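Local structure of Exo-beta-1,3-glucanase (Streptomyces sp. SirexAA-E, 4PEY) at residues V38-V41 / F42-E46; G102-T105 / Q106-W109; L225-G229 / D230-V234; E408-W412 / E413-A417; P464-A467 / A468-N471. The protein hydrolyses laminarin and laminarioligosaccharides from their non-reducing ends, an exo-beta-1,3-glucanase of glycoside hydrolase family 55 that yields glucose and laminaribiose. The protein carries 1 engineered substitution. All coordinates share one frame; numbering follows the deposited sequence.

Contact 1: V38-V41 / F42-E46; sequences VDEV and FRKQE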
loop_
_atom_site.group_PDB
_atom_site.type_symbol
_atom_site.label_atom_id
_atom_site.label_comp_id
_atom_site.label_asym_id
_atom_site.label_seq_id
_atom_site.Cartn_x
_atom_site.Cartn_y
_atom_site.Cartn_z
ATOM N N VAL A 38 5.339 -13.182 21.303
ATOM C CA VAL A 38 5.043 -12.957 19.894
ATOM C C VAL A 38 4.205 -14.113 19.323
ATOM O O VAL A 38 3.332 -13.900 18.483
ATOM C CB VAL A 38 6.350 -12.753 19.093
ATOM C CG1 VAL A 38 6.091 -12.729 17.602
ATOM C CG2 VAL A 38 7.024 -11.465 19.537
ATOM N N ASP A 39 4.443 -15.328 19.811
ATOM C CA ASP A 39 3.636 -16.478 19.406
ATOM C C ASP A 39 2.193 -16.349 19.896
ATOM O O ASP A 39 1.258 -16.760 19.206
ATOM C CB ASP A 39 4.236 -17.789 19.930
ATOM C CG ASP A 39 5.398 -18.284 19.091
ATOM O OD1 ASP A 39 5.542 -17.831 17.933
ATOM O OD2 ASP A 39 6.157 -19.145 19.592
ATOM N N GLU A 40 2.010 -15.790 21.089
ATOM C CA GLU A 40 0.664 -15.597 21.618
ATOM C C GLU A 40 -0.138 -14.662 20.712
ATOM O O GLU A 40 -1.302 -14.929 20.399
ATOM C CB GLU A 40 0.706 -15.048 23.047
ATOM C CG GLU A 40 -0.674 -14.776 23.618
ATOM C CD GLU A 40 -0.645 -14.332 25.068
ATOM O OE1 GLU A 40 0.397 -13.801 25.518
ATOM O OE2 GLU A 40 -1.673 -14.514 25.758
ATOM N N VAL A 41 0.493 -13.569 20.291
ATOM C CA VAL A 41 -0.144 -12.632 19.374
ATOM C C VAL A 41 -0.460 -13.330 18.050
ATOM O O VAL A 41 -1.564 -13.200 17.523
ATOM C CB VAL A 41 0.748 -11.388 19.120
ATOM C CG1 VAL A 41 0.137 -10.487 18.051
ATOM C CG2 VAL A 41 0.954 -10.606 20.419
ATOM N N PHE A 42 0.501 -14.085 17.523
ATOM C CA PHE A 42 0.285 -14.774 16.252
ATOM C C PHE A 42 -0.876 -15.764 16.315
ATOM O O PHE A 42 -1.686 -15.818 15.387
ATOM C CB PHE A 42 1.548 -15.510 15.791
ATOM C CG PHE A 42 1.364 -16.242 14.485
ATOM C CD1 PHE A 42 1.085 -15.538 13.323
ATOM C CD2 PHE A 42 1.437 -17.627 14.426
ATOM C CE1 PHE A 42 0.909 -16.198 12.115
ATOM C CE2 PHE A 42 1.264 -18.295 13.222
ATOM C CZ PHE A 42 0.993 -17.582 12.066
ATOM N N ARG A 43 -0.968 -16.543 17.394
ATOM C CA ARG A 43 -2.059 -17.516 17.517
ATOM C C ARG A 43 -3.416 -16.822 17.426
ATOM O O ARG A 43 -4.336 -17.328 16.781
ATOM C CB ARG A 43 -1.960 -18.304 18.830
ATOM C CG ARG A 43 -0.843 -19.347 18.857
ATOM C CD ARG A 43 -1.021 -20.357 19.999
ATOM N NE ARG A 43 -1.062 -19.722 21.316
ATOM C CZ ARG A 43 0.011 -19.432 22.048
ATOM N NH1 ARG A 43 -0.130 -18.858 23.236
ATOM N NH2 ARG A 43 1.227 -19.717 21.595
ATOM N N LYS A 44 -3.525 -15.651 18.050
ATOM C CA LYS A 44 -4.765 -14.885 18.011
ATOM C C LYS A 44 -5.019 -14.236 16.651
ATOM O O LYS A 44 -6.173 -14.092 16.247
ATOM C CB LYS A 44 -4.762 -13.805 19.098
ATOM C CG LYS A 44 -4.895 -14.357 20.505
ATOM C CD LYS A 44 -4.937 -13.243 21.541
ATOM C CE LYS A 44 -3.639 -12.448 21.572
ATOM N NZ LYS A 44 -3.612 -11.477 22.710
ATOM N N GLN A 45 -3.952 -13.856 15.945
ATOM C CA GLN A 45 -4.094 -13.043 14.731
ATOM C C GLN A 45 -3.940 -13.807 13.420
ATOM O O GLN A 45 -4.281 -13.284 12.359
ATOM C CB GLN A 45 -3.082 -11.892 14.743
ATOM C CG GLN A 45 -3.378 -10.847 15.808
ATOM C CD GLN A 45 -4.817 -10.370 15.741
ATOM O OE1 GLN A 45 -5.659 -10.749 16.560
ATOM N NE2 GLN A 45 -5.115 -9.557 14.746
ATOM N N GLU A 46 -3.435 -15.038 13.499
ATOM C CA GLU A 46 -3.137 -15.839 12.312
ATOM C C GLU A 46 -4.272 -15.881 11.279
ATOM O O GLU A 46 -4.049 -15.622 10.093
ATOM C CB GLU A 46 -2.780 -17.271 12.726
ATOM C CG GLU A 46 -2.479 -18.189 11.555
ATOM C CD GLU A 46 -2.059 -19.574 11.999
ATOM O OE1 GLU A 46 -2.341 -19.951 13.155
ATOM O OE2 GLU A 46 -1.448 -20.293 11.191
#
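Val41 O accepts the N-H of Gln45 (N to O 2.9 Å), and Asp39 O that of Arg43 (N to O 2.9 Å): these are i to i+4 bonds of alpha-helix 34-45, which follows strand 24-27 and precedes its parallel neighbour 55-59 at the start of the N-terminal beta-helix domain. The inner side of the helix is tight. Val38 and Val41 press on both strands, meeting Phe27, Leu25, Leu57 and Tyr55. One turn on, Gln45 CG rests 3.4 Å from Val41 O and 4.2 Å from Val41 CG1; a bend at chi2 (-51°) then swings the buried amide to Phe73 O through NE2 and to Asn48 ND2 through OE1. The Phe42 ring packs toward Gln70 and takes Glu46 CB over one face, offset toward the rim. On the outer side, Glu40, Arg43 and Lys44 are exposed and their charges do not meet. Arg43 bends at chi3 (-58°), laying one guanidinium face over Asp39 O and Glu40 CA. That plane is only 24° from the Glu40 carboxylate, yet Arg43 NH1 stays 5.3 Å from Glu40 OE2. The Lys44 chain crosses from this exposed side back to Tyr55, bonding through NZ to its OH, and on the way Lys44 CE passes 3.6 Å from Glu40 O.

Contact 2: G102-T105 / Q106-W109; sequences GNAT and QNFW. With BGC (beta-D-glucopyranose), chain B.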
loop_
_atom_site.group_PDB
_atom_site.type_symbol
_atom_site.label_atom_id
_atom_site.label_comp_id
_atom_site.label_asym_id
_atom_site.label_seq_id
_atom_site.Cartn_x
_atom_site.Cartn_y
_atom_site.Cartn_z
ATOM N N GLY A 102 -1.804 -22.950 2.192
ATOM C CA GLY A 102 -0.763 -22.672 1.218
ATOM C C GLY A 102 -1.093 -21.574 0.227
ATOM O O GLY A 102 -0.244 -21.189 -0.582
ATOM N N ASN A 103 -2.322 -21.068 0.290
ATOM C CA ASN A 103 -2.778 -19.973 -0.566
ATOM C C ASN A 103 -2.479 -18.659 0.155
ATOM O O ASN A 103 -3.046 -18.405 1.208
ATOM C CB ASN A 103 -4.280 -20.136 -0.852
ATOM C CG ASN A 103 -4.845 -19.064 -1.782
ATOM O OD1 ASN A 103 -4.326 -17.953 -1.874
ATOM N ND2 ASN A 103 -5.944 -19.397 -2.458
ATOM N N ALA A 104 -1.586 -17.840 -0.399
ATOM C CA ALA A 104 -1.163 -16.595 0.259
ATOM C C ALA A 104 -1.955 -15.352 -0.173
ATOM O O ALA A 104 -1.620 -14.235 0.242
ATOM C CB ALA A 104 0.332 -16.353 0.015
ATOM N N THR A 105 -3.008 -15.532 -0.972
ATOM C CA THR A 105 -3.716 -14.386 -1.547
ATOM C C THR A 105 -4.664 -13.657 -0.591
ATOM O O THR A 105 -5.342 -12.713 -1.009
ATOM C CB THR A 105 -4.541 -14.774 -2.808
ATOM O OG1 THR A 105 -5.552 -15.734 -2.467
ATOM C CG2 THR A 105 -3.634 -15.321 -3.901
ATOM N N GLN A 106 -4.721 -14.070 0.673
ATOM C CA GLN A 106 -5.446 -13.267 1.662
ATOM C C GLN A 106 -4.528 -12.830 2.813
ATOM O O GLN A 106 -5.001 -12.446 3.884
ATOM C CB GLN A 106 -6.686 -14.025 2.174
ATOM C CG GLN A 106 -7.676 -14.254 1.022
ATOM C CD GLN A 106 -8.993 -14.905 1.395
ATOM O OE1 GLN A 106 -9.361 -15.005 2.568
ATOM N NE2 GLN A 106 -9.727 -15.337 0.374
ATOM N N ASN A 107 -3.217 -12.850 2.574
ATOM C CA ASN A 107 -2.256 -12.423 3.594
ATOM C C ASN A 107 -2.075 -10.899 3.557
ATOM O O ASN A 107 -1.078 -10.382 3.023
ATOM C CB ASN A 107 -0.913 -13.146 3.414
ATOM C CG ASN A 107 -0.939 -14.576 3.963
ATOM O OD1 ASN A 107 -1.935 -15.002 4.553
ATOM N ND2 ASN A 107 0.157 -15.322 3.771
ATOM N N PHE A 108 -3.057 -10.207 4.141
ATOM C CA PHE A 108 -3.185 -8.749 4.097
ATOM C C PHE A 108 -2.836 -8.071 5.418
ATOM O O PHE A 108 -2.764 -8.725 6.456
ATOM C CB PHE A 108 -4.628 -8.322 3.784
ATOM C CG PHE A 108 -5.254 -8.983 2.582
ATOM C CD1 PHE A 108 -4.578 -9.083 1.372
ATOM C CD2 PHE A 108 -6.558 -9.465 2.661
ATOM C CE1 PHE A 108 -5.192 -9.672 0.267
ATOM C CE2 PHE A 108 -7.184 -10.041 1.563
ATOM C CZ PHE A 108 -6.499 -10.146 0.362
ATOM N N TRP A 109 -2.695 -6.744 5.357
ATOM C CA TRP A 109 -2.750 -5.838 6.515
ATOM C C TRP A 109 -1.744 -6.200 7.605
ATOM O O TRP A 109 -2.113 -6.524 8.734
ATOM C CB TRP A 109 -4.183 -5.779 7.109
ATOM C CG TRP A 109 -5.235 -5.328 6.106
ATOM C CD1 TRP A 109 -5.223 -4.181 5.358
ATOM C CD2 TRP A 109 -6.438 -6.028 5.742
ATOM N NE1 TRP A 109 -6.338 -4.128 4.550
ATOM C CE2 TRP A 109 -7.098 -5.251 4.767
ATOM C CE3 TRP A 109 -7.023 -7.233 6.150
ATOM C CZ2 TRP A 109 -8.298 -5.650 4.177
ATOM C CZ3 TRP A 109 -8.212 -7.632 5.562
ATOM C CH2 TRP A 109 -8.842 -6.842 4.586
HETATM C C2 BGC B . -7.240 -10.446 -5.316
HETATM C C3 BGC B . -7.638 -9.943 -3.932
HETATM C C4 BGC B . -8.642 -10.899 -3.309
HETATM C C5 BGC B . -8.057 -12.301 -3.271
HETATM C C6 BGC B . -9.023 -13.277 -2.617
HETATM C C1 BGC B . -6.879 -11.933 -5.307
HETATM O O2 BGC B . -6.150 -9.673 -5.798
HETATM O O3 BGC B . -8.224 -8.663 -4.039
HETATM O O4 BGC B . -8.995 -10.473 -2.013
HETATM O O5 BGC B . -7.827 -12.712 -4.598
HETATM O O6 BGC B . -10.121 -13.491 -3.475
HETATM O O HOH W 1 -3.743 -16.088 2.419
#
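Asn107 N bonds to Ala104 O at 3.1 Å, from well above the carbonyl plane (57° out of it), and turns the loop between strands 87-94 and 110-113, whose Thr105, Gln106 and Phe108 line the glycan pocket. A weak bond from Phe108 N to Gln106 O closes an inverse gamma turn centred on Asn107. Side-chain bonds set the first half. Asn103 OD1 is gripped twice, by Thr105 N in the carbonyl plane at 2.9 Å, which makes an Asx turn, and by Thr105 OG1 at 2.6 Å. A water joins the halves: it donates to Asn103 O (2.7 Å) and to Asn107 OD1, and accepts from Gln106 N. Asn107 ND2 bonds to Ala127 O, and Gln106 OE1 to Gln49 NE2. Within the loop, Phe108 CZ lies 3.1 Å obliquely from Thr105 O. The sugar is approached closely without hydrogen bonds: glucose O4 sits at the Phe108 ring edge, 3.5 Å from CZ, Thr105 O lies 3.6 Å from C5, and Gln106 NE2 3.7 Å from C6. The loop's polar groups are thus largely engaged within it and with neighbouring protein groups; it offers this glucose mainly a shaped wall, whereas Glu436, Asp405, His437, Trp402 and Gln130 supply hydrogen bonds.

Contact 3: L225-G229 / D230-V234; sequences LYLDG and DDYKV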
loop_
_atom_site.group_PDB
_atom_site.type_symbol
_atom_site.label_atom_id
_atom_site.label_comp_id
_atom_site.label_asym_id
_atom_site.label_seq_id
_atom_site.Cartn_x
_atom_site.Cartn_y
_atom_site.Cartn_z
ATOM N N LEU A 225 8.645 5.594 14.141
ATOM C CA LEU A 225 8.957 5.727 15.552
ATOM C C LEU A 225 10.320 5.117 15.865
ATOM O O LEU A 225 10.648 4.034 15.377
ATOM C CB LEU A 225 7.873 5.040 16.389
ATOM C CG LEU A 225 7.936 5.210 17.907
ATOM C CD1 LEU A 225 7.596 6.660 18.294
ATOM C CD2 LEU A 225 6.992 4.217 18.598
ATOM N N TYR A 226 11.120 5.797 16.680
ATOM C CA TYR A 226 12.365 5.188 17.133
ATOM C C TYR A 226 12.758 5.736 18.490
ATOM O O TYR A 226 12.108 6.644 19.021
ATOM C CB TYR A 226 13.493 5.403 16.109
ATOM C CG TYR A 226 14.157 6.767 16.147
ATOM C CD1 TYR A 226 13.513 7.900 15.648
ATOM C CD2 TYR A 226 15.445 6.917 16.649
ATOM C CE1 TYR A 226 14.131 9.140 15.670
ATOM C CE2 TYR A 226 16.068 8.151 16.674
ATOM C CZ TYR A 226 15.408 9.261 16.185
ATOM O OH TYR A 226 16.024 10.494 16.208
ATOM N N LEU A 227 13.802 5.150 19.060
ATOM C CA LEU A 227 14.355 5.595 20.332
ATOM C C LEU A 227 15.669 6.325 20.136
ATOM O O LEU A 227 16.612 5.774 19.577
ATOM C CB LEU A 227 14.565 4.405 21.265
ATOM C CG LEU A 227 13.335 3.936 22.032
ATOM C CD1 LEU A 227 13.605 2.585 22.678
ATOM C CD2 LEU A 227 12.953 4.979 23.078
ATOM N N ASP A 228 15.715 7.570 20.592
ATOM C CA ASP A 228 16.955 8.330 20.662
ATOM C C ASP A 228 17.409 8.283 22.113
ATOM O O ASP A 228 16.918 9.040 22.949
ATOM C CB ASP A 228 16.739 9.764 20.174
ATOM C CG ASP A 228 18.028 10.545 20.038
ATOM O OD1 ASP A 228 19.115 9.929 20.036
ATOM O OD2 ASP A 228 17.947 11.787 19.921
ATOM N N GLY A 229 18.320 7.364 22.416
ATOM C CA GLY A 229 18.631 7.041 23.794
ATOM C C GLY A 229 17.407 6.413 24.440
ATOM O O GLY A 229 16.949 5.347 24.019
ATOM N N ASP A 230 16.860 7.087 25.446
ATOM C CA ASP A 230 15.669 6.603 26.135
ATOM C C ASP A 230 14.406 7.368 25.737
ATOM O O ASP A 230 13.331 7.120 26.279
ATOM C CB ASP A 230 15.860 6.696 27.650
ATOM C CG ASP A 230 16.813 5.648 28.184
ATOM O OD1 ASP A 230 17.545 5.029 27.380
ATOM O OD2 ASP A 230 16.833 5.449 29.415
ATOM N N ASP A 231 14.535 8.298 24.797
ATOM C CA ASP A 231 13.406 9.137 24.397
ATOM C C ASP A 231 12.769 8.701 23.079
ATOM O O ASP A 231 13.463 8.559 22.077
ATOM C CB ASP A 231 13.852 10.592 24.266
ATOM C CG ASP A 231 14.375 11.158 25.562
ATOM O OD1 ASP A 231 13.797 10.840 26.622
ATOM O OD2 ASP A 231 15.367 11.917 25.522
ATOM N N TYR A 232 11.450 8.511 23.073
ATOM C CA TYR A 232 10.744 8.228 21.821
ATOM C C TYR A 232 10.720 9.468 20.936
ATOM O O TYR A 232 10.433 10.574 21.407
ATOM C CB TYR A 232 9.307 7.754 22.071
ATOM C CG TYR A 232 9.186 6.318 22.516
ATOM C CD1 TYR A 232 9.452 5.269 21.640
ATOM C CD2 TYR A 232 8.785 6.008 23.808
ATOM C CE1 TYR A 232 9.338 3.952 22.049
ATOM C CE2 TYR A 232 8.672 4.697 24.223
ATOM C CZ TYR A 232 8.946 3.676 23.342
ATOM O OH TYR A 232 8.825 2.371 23.761
ATOM N N LYS A 233 11.036 9.274 19.657
ATOM C CA LYS A 233 10.932 10.317 18.644
ATOM C C LYS A 233 10.385 9.706 17.366
ATOM O O LYS A 233 10.376 8.486 17.207
ATOM C CB LYS A 233 12.290 10.965 18.371
ATOM C CG LYS A 233 12.955 11.539 19.605
ATOM C CD LYS A 233 14.168 12.375 19.270
ATOM C CE LYS A 233 14.785 12.956 20.538
ATOM N NZ LYS A 233 16.040 13.714 20.271
ATOM N N VAL A 234 9.938 10.557 16.450
ATOM C CA VAL A 234 9.585 10.094 15.121
ATOM C C VAL A 234 10.570 10.691 14.127
ATOM O O VAL A 234 10.771 11.912 14.090
ATOM C CB VAL A 234 8.140 10.465 14.748
ATOM C CG1 VAL A 234 7.878 10.158 13.270
ATOM C CG2 VAL A 234 7.160 9.720 15.648
#
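Asp228 OD2 receives Lys233 NZ at 2.7 Å on its anti lone pair, a salt bridge across the beta hairpin of strands 224-228 and 231-243. The extended lysine chain runs past Tyr226 and crosses Asp228 CB to reach the carboxylate. Lys233 CB packs 3.7 Å from Tyr226 CE1, while the Tyr226 hydroxyl bonds to Ser257 OG. The backbones are joined by paired bonds between Tyr226 and Lys233 (Tyr226 N to Lys233 O 2.8 Å) and between Asp228 and Asp231, closed by a type II' turn with Gly229 at positive phi. Outward, backbone bonds continue from Leu227 to Leu80, and from Tyr232 and Val234 to Leu260 and Leu258. On the other face, Leu227 CD2 lies over the Tyr232 ring, 3.9 Å from its centroid and 15° off the normal, a CH-pi contact. Leu225 CG meets Tyr232 CD1 at 4.0 Å, and Leu225 CD1 touches Val234 CG2. The hairpin is therefore two-sided: one face combines a salt bridge near the turn with Tyr226 packing, the other is apolar and aromatic.

Contact 4: E408-W412 / E413-A417; sequences EGVGW and ETNRA
Asn415 OD1 accepts the N-H of Gly411 at 2.9 Å on an almost straight line (176°), although the donor stands 44° out of the amide plane. Asn415 N returns a bond to Gly411 O at 3.0 Å, so one asparagine grips both backbone polar atoms of this glycine and closes a turn within the loop between strands 399-403 and 419-423. With CG between the backbone N and the carbonyl carbon (chi1 72°), the Asn415 amide doubles back over its own turn. This presses two acceptors together, Asn415 OD1 and Gly411 O, 2.9 Å apart without a bond; Gly411 N serves the first, and Arg403 NH2 adds a weak bond to the second. Asn415 ND2 is satisfied by Ile375 O and Ala404 O, and Asn415 O by NE of Arg403, a substrate-binding residue. Downstream, Arg416 N bonds to Glu413 O at 3.2 Å, while Asn439 ND2 serves Trp412 O. Gly409 O is the exception: Asn415 CB at 3.3 Å and Thr414 CG2 at 3.6 Å from this oxygen help bury it, and it has no polar partner. Gly411 has no room for a CB, which would run into Thr414 OG1. With an alanine here in place of Asn415, Gly411 N, Ile375 O and Ala404 O would probably lose this mate and the turn could shift. The chemistry thus links the loop's fold to the setting of Arg403, consistent with a second-shell role for Asn415.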
loop_
_atom_site.group_PDB
_atom_site.type_symbol
_atom_site.label_atom_id
_atom_site.label_comp_id
_atom_site.label_asym_id
_atom_site.label_seq_id
_atom_site.Cartn_x
_atom_site.Cartn_y
_atom_site.Cartn_z
ATOM N N GLU A 408 -17.804 -10.655 5.031
ATOM C CA GLU A 408 -19.181 -10.319 5.381
ATOM C C GLU A 408 -19.568 -8.959 4.827
ATOM O O GLU A 408 -18.751 -8.036 4.801
ATOM C CB GLU A 408 -19.364 -10.325 6.902
ATOM C CG GLU A 408 -19.212 -11.692 7.545
ATOM C CD GLU A 408 -20.472 -12.531 7.434
ATOM O OE1 GLU A 408 -21.530 -11.973 7.068
ATOM O OE2 GLU A 408 -20.406 -13.748 7.716
ATOM N N GLY A 409 -20.815 -8.834 4.383
ATOM C CA GLY A 409 -21.314 -7.561 3.894
ATOM C C GLY A 409 -20.819 -7.243 2.496
ATOM O O GLY A 409 -20.560 -6.087 2.174
ATOM N N VAL A 410 -20.703 -8.277 1.668
ATOM C CA VAL A 410 -20.212 -8.143 0.298
ATOM C C VAL A 410 -21.316 -8.465 -0.709
ATOM O O VAL A 410 -22.060 -9.434 -0.544
ATOM C CB VAL A 410 -18.991 -9.075 0.053
ATOM C CG1 VAL A 410 -18.548 -9.044 -1.408
ATOM C CG2 VAL A 410 -17.832 -8.690 0.976
ATOM N N GLY A 411 -21.428 -7.642 -1.745
ATOM C CA GLY A 411 -22.401 -7.864 -2.797
ATOM C C GLY A 411 -22.412 -6.697 -3.761
ATOM O O GLY A 411 -22.040 -5.585 -3.387
ATOM N N TRP A 412 -22.862 -6.944 -4.989
ATOM C CA TRP A 412 -22.851 -5.934 -6.042
ATOM C C TRP A 412 -23.502 -4.625 -5.578
ATOM O O TRP A 412 -23.058 -3.533 -5.931
ATOM C CB TRP A 412 -23.553 -6.476 -7.292
ATOM C CG TRP A 412 -23.484 -5.555 -8.477
ATOM C CD1 TRP A 412 -24.535 -4.939 -9.096
ATOM C CD2 TRP A 412 -22.308 -5.145 -9.187
ATOM N NE1 TRP A 412 -24.091 -4.177 -10.141
ATOM C CE2 TRP A 412 -22.727 -4.275 -10.218
ATOM C CE3 TRP A 412 -20.944 -5.428 -9.051
ATOM C CZ2 TRP A 412 -21.831 -3.684 -11.112
ATOM C CZ3 TRP A 412 -20.051 -4.839 -9.945
ATOM C CH2 TRP A 412 -20.500 -3.980 -10.963
ATOM N N GLU A 413 -24.549 -4.740 -4.771
ATOM C CA GLU A 413 -25.122 -3.542 -4.179
ATOM C C GLU A 413 -24.767 -3.418 -2.695
ATOM O O GLU A 413 -24.555 -2.311 -2.216
ATOM C CB GLU A 413 -26.639 -3.507 -4.392
ATOM C CG GLU A 413 -27.036 -3.079 -5.816
ATOM C CD GLU A 413 -26.295 -1.822 -6.296
ATOM O OE1 GLU A 413 -26.601 -0.706 -5.810
ATOM O OE2 GLU A 413 -25.397 -1.951 -7.165
ATOM N N THR A 414 -24.636 -4.535 -1.985
ATOM C CA THR A 414 -24.367 -4.509 -0.541
ATOM C C THR A 414 -23.102 -3.732 -0.160
ATOM O O THR A 414 -23.129 -2.941 0.794
ATOM C CB THR A 414 -24.284 -5.941 0.018
ATOM O OG1 THR A 414 -25.517 -6.617 -0.263
ATOM C CG2 THR A 414 -24.051 -5.933 1.531
ATOM N N ASN A 415 -22.007 -3.924 -0.893
ATOM C CA ASN A 415 -20.844 -3.066 -0.670
ATOM C C ASN A 415 -20.428 -2.334 -1.948
ATOM O O ASN A 415 -19.245 -2.242 -2.285
ATOM C CB ASN A 415 -19.653 -3.845 -0.053
ATOM C CG ASN A 415 -18.954 -4.799 -1.023
ATOM O OD1 ASN A 415 -19.581 -5.417 -1.877
ATOM N ND2 ASN A 415 -17.634 -4.950 -0.848
ATOM N N ARG A 416 -21.415 -1.771 -2.636
ATOM C CA ARG A 416 -21.160 -0.961 -3.815
ATOM C C ARG A 416 -20.138 0.137 -3.533
ATOM O O ARG A 416 -20.237 0.841 -2.517
ATOM C CB ARG A 416 -22.459 -0.334 -4.313
ATOM C CG ARG A 416 -22.260 0.615 -5.473
ATOM C CD ARG A 416 -23.571 1.216 -5.925
ATOM N NE ARG A 416 -23.361 2.163 -7.008
ATOM C CZ ARG A 416 -24.330 2.875 -7.569
ATOM N NH1 ARG A 416 -24.049 3.720 -8.555
ATOM N NH2 ARG A 416 -25.580 2.741 -7.141
ATOM N N ALA A 417 -19.166 0.275 -4.426
ATOM C CA ALA A 417 -18.182 1.350 -4.362
ATOM C C ALA A 417 -17.767 1.640 -5.801
ATOM O O ALA A 417 -17.021 0.864 -6.402
ATOM C CB ALA A 417 -16.978 0.960 -3.487
#

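Contact 5: P464-A467 / A468-N471; sequences PDQA and AIQN
Ala468 N, Ile469 N and Gln470 N bond to Asp465 O, Gln466 O and Ala467 O in turn, successive i to i+3 bonds whose donors all stand well above the carbonyl planes; Ile469 N lies 3.1 Å from Gln466 O. Ala468 N is shared: Asp465 OD2 meets it as well at 3.0 Å, nearly along the carboxylate C-O axis, because chi1 of 53° turns the group back over the turn. A leucine in place of this aspartate would probably leave Ala468 N with only its bent backbone bond and free the start of the turn to open. Ala468 CB packs 3.6 Å from Pro464 CD. Beyond it, Gln466 NE2 lies against Ile469 CG1, while Gln466 OE1 takes Arg507 N. One water donates to Gln466 O and to Gln470 OE1 and accepts from Gln466 NE2 at 2.8 Å, tying the two glutamines; Gln470 NE2 turns to Gly472 O. This is a short 3-10 segment on a surface loop, leading into the short antiparallel strand pair 470-471 and 474-475.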
loop_
_atom_site.group_PDB
_atom_site.type_symbol
_atom_site.label_atom_id
_atom_site.label_comp_id
_atom_site.label_asym_id
_atom_site.label_seq_id
_atom_site.Cartn_x
_atom_site.Cartn_y
_atom_site.Cartn_z
ATOM N N PRO A 464 -23.240 -8.699 -12.185
ATOM C CA PRO A 464 -24.219 -9.759 -12.466
ATOM C C PRO A 464 -24.391 -10.064 -13.953
ATOM O O PRO A 464 -24.748 -11.192 -14.315
ATOM C CB PRO A 464 -25.520 -9.205 -11.867
ATOM C CG PRO A 464 -25.337 -7.733 -11.817
ATOM C CD PRO A 464 -23.861 -7.509 -11.574
ATOM N N ASP A 465 -24.153 -9.066 -14.798
ATOM C CA ASP A 465 -24.318 -9.234 -16.233
ATOM C C ASP A 465 -23.615 -8.098 -16.964
ATOM O O ASP A 465 -23.089 -7.171 -16.335
ATOM C CB ASP A 465 -25.807 -9.312 -16.622
ATOM C CG ASP A 465 -26.631 -8.141 -16.092
ATOM O OD1 ASP A 465 -27.807 -8.373 -15.725
ATOM O OD2 ASP A 465 -26.136 -6.998 -16.051
ATOM N N GLN A 466 -23.587 -8.189 -18.290
ATOM C CA GLN A 466 -22.912 -7.197 -19.112
ATOM C C GLN A 466 -23.498 -5.794 -18.922
ATOM O O GLN A 466 -22.758 -4.811 -18.824
ATOM C CB GLN A 466 -22.986 -7.602 -20.582
ATOM C CG GLN A 466 -22.013 -6.843 -21.462
ATOM C CD GLN A 466 -20.573 -7.197 -21.136
ATOM O OE1 GLN A 466 -20.198 -8.372 -21.173
ATOM N NE2 GLN A 466 -19.761 -6.186 -20.785
ATOM N N ALA A 467 -24.824 -5.709 -18.856
ATOM C CA ALA A 467 -25.508 -4.426 -18.710
ATOM C C ALA A 467 -25.074 -3.670 -17.458
ATOM O O ALA A 467 -25.061 -2.435 -17.443
ATOM C CB ALA A 467 -27.009 -4.636 -18.689
ATOM N N ALA A 468 -24.726 -4.414 -16.412
ATOM C CA ALA A 468 -24.391 -3.823 -15.119
ATOM C C ALA A 468 -23.115 -2.994 -15.172
ATOM O O ALA A 468 -22.894 -2.143 -14.314
ATOM C CB ALA A 468 -24.264 -4.910 -14.061
ATOM N N ILE A 469 -22.268 -3.248 -16.167
ATOM C CA ILE A 469 -21.028 -2.487 -16.284
ATOM C C ILE A 469 -20.939 -1.752 -17.623
ATOM O O ILE A 469 -19.860 -1.352 -18.048
ATOM C CB ILE A 469 -19.777 -3.388 -16.090
ATOM C CG1 ILE A 469 -19.733 -4.536 -17.111
ATOM C CG2 ILE A 469 -19.717 -3.901 -14.650
ATOM C CD1 ILE A 469 -18.457 -5.373 -17.040
ATOM N N GLN A 470 -22.075 -1.559 -18.286
ATOM C CA GLN A 470 -22.067 -0.811 -19.540
ATOM C C GLN A 470 -21.678 0.643 -19.268
ATOM O O GLN A 470 -22.181 1.272 -18.338
ATOM C CB GLN A 470 -23.423 -0.887 -20.242
ATOM C CG GLN A 470 -23.410 -0.326 -21.667
ATOM C CD GLN A 470 -22.652 -1.211 -22.661
ATOM O OE1 GLN A 470 -22.572 -2.434 -22.500
ATOM N NE2 GLN A 470 -22.102 -0.590 -23.699
ATOM N N ASN A 471 -20.764 1.152 -20.089
ATOM C CA ASN A 471 -20.143 2.455 -19.900
ATOM C C ASN A 471 -20.284 3.261 -21.187
ATOM O O ASN A 471 -19.340 3.377 -21.961
ATOM C CB ASN A 471 -18.671 2.257 -19.514
ATOM C CG ASN A 471 -17.882 3.556 -19.438
ATOM O OD1 ASN A 471 -18.441 4.645 -19.287
ATOM N ND2 ASN A 471 -16.560 3.439 -19.544
HETATM O O HOH W 2 -21.027 -3.667 -20.562
HETATM O O HOH W 3 -24.439 0.412 -16.500
#

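Overall arrangement
Contact 2 is the buried one and borders the bound glucose; contacts 1 and 3 are partly buried, contacts 4 and 5 lie at the surface. Contacts 1, 2 and 3 belong to the N-terminal half, contacts 4 and 5 to the C-terminal half. Regular backbone hydrogen bonding dominates in the helix of contact 1 and the hairpin of contact 3, whereas in the loops of contacts 2, 4 and 5 Asn103, Asn415 and Asp465 bond to backbone N-H groups. Contacts 4 and 5 alone touch: Trp412 packs on Pro464 (CD1 to CD 3.6 Å) and on Ile469 (CH2 to CG2 3.8 Å), joining two loops on the same side of the chain's centre. Contact 3 stands far off, its centre 54 Å from that of contact 5.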